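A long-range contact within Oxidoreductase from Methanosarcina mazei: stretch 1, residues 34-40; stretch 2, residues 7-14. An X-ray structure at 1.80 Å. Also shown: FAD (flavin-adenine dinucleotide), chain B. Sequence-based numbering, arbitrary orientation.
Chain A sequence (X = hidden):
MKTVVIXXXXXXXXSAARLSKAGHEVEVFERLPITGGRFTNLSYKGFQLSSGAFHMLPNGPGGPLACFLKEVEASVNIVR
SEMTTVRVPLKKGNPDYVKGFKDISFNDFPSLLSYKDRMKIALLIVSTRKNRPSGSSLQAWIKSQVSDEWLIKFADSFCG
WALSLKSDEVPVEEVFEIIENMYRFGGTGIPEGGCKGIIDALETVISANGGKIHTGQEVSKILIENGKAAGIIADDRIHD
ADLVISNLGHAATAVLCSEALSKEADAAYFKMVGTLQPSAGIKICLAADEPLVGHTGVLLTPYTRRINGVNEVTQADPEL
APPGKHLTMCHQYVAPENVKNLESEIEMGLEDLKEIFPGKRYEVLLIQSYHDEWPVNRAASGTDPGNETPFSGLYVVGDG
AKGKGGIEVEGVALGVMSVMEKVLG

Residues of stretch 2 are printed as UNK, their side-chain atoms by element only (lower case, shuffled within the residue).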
ATOM      1  N   ILE A  34       3.237 -19.089   6.107  1.00 17.37           N
ATOM      2  CA  ILE A  34       2.431 -18.833   4.924  1.00 17.13           C
ATOM      3  C   ILE A  34       3.066 -17.743   4.071  1.00 15.91           C
ATOM      4  O   ILE A  34       3.923 -16.989   4.533  1.00 15.26           O
ATOM      5  CB  ILE A  34       1.005 -18.393   5.279  1.00 17.73           C
ATOM      6  CG1 ILE A  34       1.029 -17.009   5.933  1.00 18.94           C
ATOM      7  CG2 ILE A  34       0.311 -19.454   6.155  1.00 20.06           C
ATOM      8  CD1 ILE A  34      -0.361 -16.416   6.128  1.00 21.49           C
ATOM      9  N   THR A  35       2.626 -17.672   2.825  1.00 15.15           N
ATOM     10  CA  THR A  35       3.123 -16.688   1.875  1.00 14.92           C
ATOM     11  C   THR A  35       2.206 -15.461   1.909  1.00 13.71           C
ATOM     12  O   THR A  35       1.081 -15.509   2.436  1.00 13.45           O
ATOM     13  CB  THR A  35       3.064 -17.240   0.447  1.00 15.24           C
ATOM     14  OG1 THR A  35       1.717 -17.649   0.178  1.00 17.27           O
ATOM     15  CG2 THR A  35       4.014 -18.452   0.281  1.00 16.27           C
ATOM     16  N   GLY A  36       2.675 -14.360   1.336  1.00 12.42           N
ATOM     17  CA  GLY A  36       1.795 -13.218   1.120  1.00 10.98           C
ATOM     18  C   GLY A  36       2.263 -11.968   1.840  1.00 10.59           C
ATOM     19  O   GLY A  36       1.874 -10.856   1.465  1.00  9.95           O
ATOM     20  N   GLY A  37       3.096 -12.139   2.864  1.00  9.53           N
ATOM     21  CA  GLY A  37       3.592 -10.986   3.613  1.00  9.78           C
ATOM     22  C   GLY A  37       2.428 -10.134   4.102  1.00  9.10           C
ATOM     23  O   GLY A  37       1.476 -10.652   4.690  1.00  8.81           O
ATOM     24  N   ARG A  38       2.505  -8.829   3.859  1.00  9.09           N
ATOM     25  CA  ARG A  38       1.461  -7.904   4.308  1.00  8.61           C
ATOM     26  C   ARG A  38       0.278  -7.809   3.338  1.00  9.17           C
ATOM     27  O   ARG A  38      -0.507  -6.864   3.404  1.00  8.99           O
ATOM     28  CB  ARG A  38       2.064  -6.524   4.593  1.00  8.34           C
ATOM     29  CG  ARG A  38       2.970  -6.524   5.839  1.00  7.99           C
ATOM     30  CD  ARG A  38       3.779  -5.217   5.972  1.00  6.82           C
ATOM     31  NE  ARG A  38       4.863  -5.208   4.994  1.00  7.30           N
ATOM     32  CZ  ARG A  38       5.184  -4.169   4.241  1.00  8.77           C
ATOM     33  NH1 ARG A  38       4.505  -3.029   4.343  1.00  9.47           N
ATOM     34  NH2 ARG A  38       6.164  -4.281   3.359  1.00  7.83           N
ATOM     35  N   PHE A  39       0.142  -8.802   2.464  1.00  9.24           N
ATOM     36  CA  PHE A  39      -0.937  -8.805   1.477  1.00 10.50           C
ATOM     37  C   PHE A  39      -1.606 -10.174   1.377  1.00 10.66           C
ATOM     38  O   PHE A  39      -1.709 -10.749   0.286  1.00 10.85           O
ATOM     39  CB  PHE A  39      -0.396  -8.414   0.099  1.00 10.46           C
ATOM     40  CG  PHE A  39      -1.451  -7.863  -0.851  1.00 12.77           C
ATOM     41  CD1 PHE A  39      -1.789  -6.522  -0.825  1.00 13.91           C
ATOM     42  CD2 PHE A  39      -2.068  -8.681  -1.786  1.00 14.67           C
ATOM     43  CE1 PHE A  39      -2.741  -6.007  -1.702  1.00 15.51           C
ATOM     44  CE2 PHE A  39      -3.019  -8.180  -2.660  1.00 16.30           C
ATOM     45  CZ  PHE A  39      -3.362  -6.845  -2.621  1.00 14.95           C
ATOM     46  N   THR A  40      -2.048 -10.709   2.504  1.00 11.27           N
ATOM     47  CA  THR A  40      -2.794 -11.963   2.455  1.00 11.36           C
ATOM     48  C   THR A  40      -3.860 -11.975   3.549  1.00 11.78           C
ATOM     49  O   THR A  40      -4.031 -10.992   4.265  1.00 10.61           O
ATOM     50  CB  THR A  40      -1.873 -13.177   2.556  1.00 11.76           C
ATOM     51  OG1 THR A  40      -2.602 -14.365   2.189  1.00 12.47           O
ATOM     52  CG2 THR A  40      -1.332 -13.295   3.956  1.00 11.86           C
ATOM     53  N   UNK A   7      11.733 -13.963   0.359  1.00  9.19           N
ATOM     54  CA  UNK A   7      10.469 -13.435   0.880  1.00  9.58           C
ATOM     55  C   UNK A   7       9.338 -13.617  -0.117  1.00 10.02           C
ATOM     56  O   UNK A   7       9.483 -13.256  -1.299  1.00 10.98           O
ATOM     57  N   UNK A   8       8.228 -14.169   0.359  1.00  9.58           N
ATOM     58  CA  UNK A   8       7.042 -14.395  -0.462  1.00  9.66           C
ATOM     59  C   UNK A   8       5.998 -13.310  -0.265  1.00  9.12           C
ATOM     60  O   UNK A   8       4.817 -13.604  -0.201  1.00  9.41           O
ATOM     61  c   UNK A   8       6.438 -15.778  -0.181  1.00 10.41           C
ATOM     62  N   UNK A   9       6.433 -12.056  -0.186  1.00  9.07           N
ATOM     63  CA  UNK A   9       5.489 -10.951  -0.207  1.00  9.05           C
ATOM     64  C   UNK A   9       4.974 -10.776  -1.622  1.00  9.04           C
ATOM     65  O   UNK A   9       5.413 -11.459  -2.537  1.00  8.93           O
ATOM     66  N   UNK A  10       4.074  -9.825  -1.817  1.00  8.95           N
ATOM     67  CA  UNK A  10       3.515  -9.613  -3.141  1.00  9.35           C
ATOM     68  C   UNK A  10       4.613  -9.360  -4.180  1.00  9.89           C
ATOM     69  O   UNK A  10       4.585  -9.928  -5.278  1.00  9.60           O
ATOM     70  c   UNK A  10       2.513  -8.459  -3.101  1.00  9.48           C
ATOM     71  c   UNK A  10       1.024  -9.208  -4.988  1.00 11.90           C
ATOM     72  c   UNK A  10       1.897  -8.074  -4.446  1.00 10.03           C
ATOM     73  c   UNK A  10       1.108  -6.793  -4.278  1.00 11.25           C
ATOM     74  N   UNK A  11       5.575  -8.505  -3.852  1.00  9.13           N
ATOM     75  CA  UNK A  11       6.691  -8.249  -4.764  1.00  9.73           C
ATOM     76  C   UNK A  11       7.450  -9.509  -5.168  1.00  9.89           C
ATOM     77  O   UNK A  11       7.760  -9.711  -6.347  1.00  9.54           O
ATOM     78  N   UNK A  12       7.770 -10.352  -4.189  1.00  9.56           N
ATOM     79  CA  UNK A  12       8.515 -11.573  -4.446  1.00  9.93           C
ATOM     80  C   UNK A  12       7.743 -12.558  -5.301  1.00 10.16           C
ATOM     81  O   UNK A  12       8.316 -13.201  -6.196  1.00 10.11           O
ATOM     82  N   UNK A  13       6.443 -12.668  -5.035  1.00 10.01           N
ATOM     83  CA  UNK A  13       5.578 -13.577  -5.801  1.00 10.06           C
ATOM     84  C   UNK A  13       5.332 -13.083  -7.227  1.00  9.86           C
ATOM     85  O   UNK A  13       5.340 -13.880  -8.171  1.00  9.58           O
ATOM     86  c   UNK A  13       3.021 -14.573  -3.034  1.00 12.54           C
ATOM     87  c   UNK A  13       4.927 -15.936  -3.917  1.00 13.24           C
ATOM     88  c   UNK A  13       4.373 -14.535  -3.738  1.00 11.00           C
ATOM     89  c   UNK A  13       4.257 -13.807  -5.082  1.00  9.76           C
ATOM     90  N   UNK A  14       5.114 -11.777  -7.393  1.00  9.03           N
ATOM     91  CA  UNK A  14       5.093 -11.197  -8.744  1.00  9.67           C
ATOM     92  C   UNK A  14       6.368 -11.513  -9.517  1.00  9.87           C
ATOM     93  O   UNK A  14       6.324 -11.903 -10.693  1.00  9.67           O
ATOM     94  c   UNK A  14       3.541  -9.193  -8.175  1.00  9.24           C
ATOM     95  c   UNK A  14       4.902  -9.678  -8.682  1.00  9.39           C
ATOM     96  c   UNK A  14       3.595  -7.674  -8.029  1.00  7.99           C
ATOM     97  c   UNK A  14       2.430  -9.592  -9.138  1.00 10.63           C
TER
HETATM   98  PA  FAD B 500       6.143  -7.835   2.208  1.00  9.21           P
HETATM   99  O1A FAD B 500       6.972  -6.886   3.033  1.00 10.01           O
HETATM  100  O2A FAD B 500       4.661  -7.861   2.496  1.00  9.81           O
HETATM  101  O5B FAD B 500       6.727  -9.321   2.372  1.00  7.97           O
HETATM  102  C5B FAD B 500       8.086  -9.510   2.745  1.00  5.76           C
HETATM  103  C4B FAD B 500       8.187 -11.007   3.054  1.00  7.06           C
HETATM  104  O4B FAD B 500       9.517 -11.383   3.350  1.00  8.95           O
HETATM  105  C3B FAD B 500       7.327 -11.374   4.266  1.00  9.09           C
HETATM  106  O3B FAD B 500       6.421 -12.414   3.932  1.00  9.76           O
HETATM  107  C2B FAD B 500       8.347 -11.831   5.311  1.00  9.94           C
HETATM  108  O2B FAD B 500       7.855 -12.849   6.161  1.00 11.67           O
HETATM  109  C1B FAD B 500       9.514 -12.294   4.446  1.00  8.38           C
HETATM  110  N9A FAD B 500      10.834 -12.215   5.085  1.00 11.42           N
HETATM  111  C8A FAD B 500      11.370 -11.215   5.871  1.00 11.21           C
HETATM  112  N7A FAD B 500      12.654 -11.562   6.177  1.00  9.24           N
HETATM  113  C5A FAD B 500      12.915 -12.761   5.590  1.00 11.05           C
HETATM  114  C6A FAD B 500      14.031 -13.585   5.586  1.00 11.31           C
HETATM  115  N6A FAD B 500      15.166 -13.176   6.145  1.00 10.28           N
HETATM  116  N1A FAD B 500      13.987 -14.771   4.882  1.00 11.04           N
HETATM  117  C2A FAD B 500      12.852 -15.155   4.198  1.00 12.03           C
HETATM  118  N3A FAD B 500      11.740 -14.339   4.208  1.00 11.10           N
HETATM  119  C4A FAD B 500      11.787 -13.171   4.901  1.00 11.07           C
HETATM  120  N1  FAD B 500      -1.701  -1.733  -0.273  1.00 11.04           N
HETATM  121  C2  FAD B 500      -2.683  -1.623  -1.242  1.00 13.56           C
HETATM  122  O2  FAD B 500      -2.374  -1.677  -2.441  1.00 12.33           O
HETATM  123  N3  FAD B 500      -4.000  -1.428  -0.856  1.00 13.03           N
HETATM  124  C4  FAD B 500      -4.339  -1.339   0.484  1.00 14.43           C
HETATM  125  O4  FAD B 500      -5.507  -1.166   0.834  1.00 16.98           O
HETATM  126  C4X FAD B 500      -3.355  -1.442   1.456  1.00 12.76           C
HETATM  127  N5  FAD B 500      -3.686  -1.335   2.799  1.00 13.49           N
HETATM  128  C5X FAD B 500      -2.693  -1.455   3.757  1.00 12.24           C
HETATM  129  C6  FAD B 500      -3.012  -1.366   5.112  1.00 14.64           C
HETATM  130  C7  FAD B 500      -2.021  -1.507   6.077  1.00 13.95           C
HETATM  131  C7M FAD B 500      -2.395  -1.402   7.534  1.00 15.35           C
HETATM  132  C8  FAD B 500      -0.712  -1.731   5.674  1.00 12.91           C
HETATM  133  C8M FAD B 500       0.389  -1.880   6.684  1.00 15.59           C
HETATM  134  C9  FAD B 500      -0.386  -1.809   4.322  1.00 11.82           C
HETATM  135  C9A FAD B 500      -1.381  -1.679   3.358  1.00 11.14           C
HETATM  136  N10 FAD B 500      -1.059  -1.758   2.009  1.00 10.60           N
HETATM  137  C10 FAD B 500      -2.039  -1.648   1.061  1.00 11.21           C
HETATM  138  C1' FAD B 500       0.356  -1.901   1.553  1.00  7.30           C
HETATM  139  C2' FAD B 500       0.616  -3.372   1.205  1.00  8.89           C
HETATM  140  O2' FAD B 500       0.092  -4.203   2.236  1.00  9.31           O
HETATM  141  C3' FAD B 500       2.119  -3.587   1.050  1.00  9.53           C
HETATM  142  O3' FAD B 500       2.659  -2.547   0.242  1.00  9.56           O
HETATM  143  C4' FAD B 500       2.531  -4.917   0.426  1.00  8.47           C
HETATM  144  O4' FAD B 500       1.871  -6.014   1.023  1.00  8.97           O
HETATM  145  C5' FAD B 500       4.028  -5.070   0.672  1.00  8.81           C
HETATM  146  O5' FAD B 500       4.481  -6.122  -0.144  1.00  7.02           O
HETATM  147  P   FAD B 500       6.037  -6.382  -0.322  1.00  9.21           P
HETATM  148  O1P FAD B 500       6.291  -6.854  -1.732  1.00  8.46           O
HETATM  149  O2P FAD B 500       6.870  -5.193   0.114  1.00  8.08           O
HETATM  150  O3P FAD B 500       6.403  -7.625   0.632  1.00 10.29           O
HETATM  151  O   HOH W   1       2.926  -8.553   0.504  1.00  9.77           O

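Position 7 has no side-chain atoms and lies beyond the reach of stretch 1. Its phi of 98° and psi of 130° would jam a CB against the preceding carbonyl, and that CB would also clash with FAD O4B, 2.5 Å away. It is Gly7.

Position 8 carries one carbon, which points toward stretch 1 and lies 3.6 Å from CG2 of Thr35. One carbon and no more means Ala8. Its backbone makes the direct hydrogen bond of the contact: Gly36 N donates to Ala8 O at 2.7 Å.

Position 9 is bare again. Its CA sits 4.0 Å from Gly36 C and 3.3 Å from FAD O5B, and a CB would fall 2.1 Å from FAD O3P. This is Gly9, the N-cap residue of the helix that follows.

Position 10 has four carbons forked at the second, the pattern of leucine. Its CB approaches Phe39 CB at 4.3 Å, and with chi1 at 177° (t) and chi2 at 66° (p) Leu10 lays CD2 over one face of the Phe39 ring.

Position 11 has no side-chain atoms and does not touch stretch 1. A CB would clash with FAD O1P at 2.8 Å; the backbone of Gly11 instead donates from N to FAD O1P, also at 2.8 Å.

Position 12 is likewise bare and out of contact. Here the obstacle is within the fold: a CB would come 2.2 Å from Gly7 O, so Gly12 lets the helix pack close to the loop leading into it.

Position 13 shows four carbons, forked at the second, with the CA-to-CB bond pointing toward stretch 1. It is Leu13, whose CD1 lies 4.4 Å from both Thr35 CB and Gly36 N. Its own N bonds to Gly9 O at 3.0 Å in the first turn of the helix.

Position 14 has the same forked four carbons but makes no contact with stretch 1. Leu14 is buried without taking part in this contact.

The rule is close backbone approach flanked by small apolar contacts. Only 265 Å² is buried, yet both stretches also grip the dinucleotide. The type II' turn from Gly36 to Phe39, closed by Phe39 N to Gly36 O at 2.9 Å, presents Arg38 N to FAD O2A at 2.7 Å. At Gly37 a CB would clash with that same oxygen. One water accepts from Leu10 N at 2.9 Å and lies 2.7 Å from Gly36 O and 2.7 Å from FAD O2A, joining helix start, turn and phosphate.

Stretch 2 7-14: GAGLGGLL
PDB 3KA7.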